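Local coordinates for protein poly(ADP-ribose) glycohydrolase (Thermomonospora curvata, PDB 3SIG) that hydrolyses the ribose-ribose glycosidic bonds of poly(ADP-ribose), releasing ADP-ribose, and binds this product in its pocket, at residues E13-G18 with G120-L125. Residues are numbered along the deposited sequence; the frame is centred on the assembly and turned at random.
Sequences EILERG and GLYASL
Leu15 reaches from the last turn of helix 2-17 to the start of helix 121-125, and its two methyls do all the touching from the 13-18 side. CD2 rests on bare backbone, 3.8 Å from CA of Gly120, the N-cap residue. The other branch, CD1, points at the first turn of the helix: it lies 4.4 Å from CB of Ala123 and 4.5 Å from CD2 of Tyr122, arriving at the edge of that ring and near its plane, not over a face. With chi1 at -59°, CG stands anti to the carbonyl carbon and the isobutyl group extends away from its own helix, which helps to put one methyl on Gly120 and the other beside Tyr122 and Ala123.

The partners of Leu15 are themselves held by neighbours. Gly120 bonds through its backbone to Pro154 of strand 147-157, and Tyr122 packs edge-to-face with Phe104. At the helix start, O of Gly120 accepts a weak bond from N of Ala123 at 3.0 Å. Around Leu15, Phe156, Ile30 and Val34 fill in; Val34 and Val38 also touch Ala123, so helix 31-39 contributes to the same apolar cluster.

The junction thus joins the N-terminal helix to the short helix 121-125 beside the central mixed sheet of this macrodomain-type fold, with the Tyr122 side chain about 11 Å from the bound ADP-ribose. Between these two segments, the contact rests on van der Waals packing of the Leu15 methyls against a glycine CA, an alanine methyl and a ring edge, in a partly buried setting and without directional polar bonds.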
# COMPACT_ATOMS: atom_id res chain seq x y z
N GLU A 13 -1.82 20.81 4.09
CA GLU A 13 -1.71 21.89 5.09
C GLU A 13 -1.33 21.32 6.46
O GLU A 13 -0.46 21.84 7.16
CB GLU A 13 -3.01 22.70 5.22
CG GLU A 13 -2.95 23.76 6.34
CD GLU A 13 -4.23 24.61 6.50
OE1 GLU A 13 -5.13 24.52 5.65
OE2 GLU A 13 -4.33 25.36 7.50
N ILE A 14 -1.99 20.23 6.83
CA ILE A 14 -1.76 19.56 8.11
C ILE A 14 -0.31 19.09 8.19
O ILE A 14 0.36 19.26 9.22
CB ILE A 14 -2.75 18.40 8.31
CG1 ILE A 14 -4.12 18.97 8.67
CG2 ILE A 14 -2.27 17.44 9.39
CD1 ILE A 14 -5.21 17.96 8.55
N LEU A 15 0.19 18.52 7.09
CA LEU A 15 1.55 18.02 7.08
C LEU A 15 2.55 19.17 7.16
O LEU A 15 3.62 18.99 7.74
CB LEU A 15 1.83 17.10 5.88
CG LEU A 15 0.94 15.87 5.79
CD1 LEU A 15 1.15 15.15 4.46
CD2 LEU A 15 1.20 14.90 6.91
N GLU A 16 2.22 20.35 6.63
CA GLU A 16 3.09 21.51 6.79
C GLU A 16 3.04 22.09 8.21
O GLU A 16 4.07 22.47 8.78
CB GLU A 16 2.68 22.62 5.84
CG GLU A 16 2.96 22.34 4.39
CD GLU A 16 4.45 22.27 4.11
OE1 GLU A 16 5.18 23.16 4.60
OE2 GLU A 16 4.84 21.31 3.41
N ARG A 17 1.84 22.24 8.78
CA ARG A 17 1.67 22.91 10.06
C ARG A 17 2.04 21.99 11.22
O ARG A 17 2.36 22.48 12.29
CB ARG A 17 0.23 23.41 10.22
CG ARG A 17 -0.16 24.50 9.25
CD ARG A 17 0.41 25.84 9.67
NE ARG A 17 -0.42 26.92 9.15
CZ ARG A 17 -1.66 27.19 9.56
NH1 ARG A 17 -2.23 26.46 10.51
NH2 ARG A 17 -2.34 28.19 9.02
N GLY A 18 1.97 20.69 11.02
CA GLY A 18 2.36 19.73 12.05
C GLY A 18 1.29 19.41 13.09
O GLY A 18 1.62 18.77 14.07
N GLY A 120 0.33 10.49 6.74
CA GLY A 120 1.55 11.15 6.32
C GLY A 120 2.29 10.53 5.16
O GLY A 120 3.42 10.93 4.87
N LEU A 121 1.63 9.64 4.44
CA LEU A 121 2.33 8.90 3.40
C LEU A 121 2.95 9.80 2.35
O LEU A 121 4.06 9.55 1.90
CB LEU A 121 1.38 7.91 2.74
CG LEU A 121 2.00 7.06 1.62
CD1 LEU A 121 3.19 6.22 2.09
CD2 LEU A 121 0.89 6.19 1.02
N TYR A 122 2.25 10.84 1.90
CA TYR A 122 2.81 11.73 0.87
C TYR A 122 4.10 12.37 1.31
O TYR A 122 4.98 12.59 0.50
CB TYR A 122 1.79 12.81 0.54
CG TYR A 122 2.17 13.96 -0.37
CD1 TYR A 122 2.51 13.76 -1.69
CD2 TYR A 122 2.09 15.27 0.10
CE1 TYR A 122 2.77 14.87 -2.51
CE2 TYR A 122 2.35 16.33 -0.71
CZ TYR A 122 2.68 16.10 -1.98
OH TYR A 122 2.93 17.21 -2.78
N ALA A 123 4.21 12.75 2.59
CA ALA A 123 5.42 13.37 3.06
C ALA A 123 6.60 12.40 2.90
O ALA A 123 7.70 12.83 2.62
CB ALA A 123 5.30 13.79 4.51
N SER A 124 6.36 11.11 3.12
CA SER A 124 7.38 10.10 2.90
C SER A 124 7.72 9.90 1.43
O SER A 124 8.87 9.97 1.02
CB SER A 124 6.90 8.78 3.54
OG SER A 124 7.76 7.70 3.19
N LEU A 125 6.70 9.64 0.62
CA LEU A 125 6.93 9.32 -0.80
C LEU A 125 7.51 10.50 -1.57
O LEU A 125 8.37 10.30 -2.45
CB LEU A 125 5.66 8.84 -1.46
CG LEU A 125 4.98 7.66 -0.81
CD1 LEU A 125 3.73 7.23 -1.62
CD2 LEU A 125 5.98 6.51 -0.67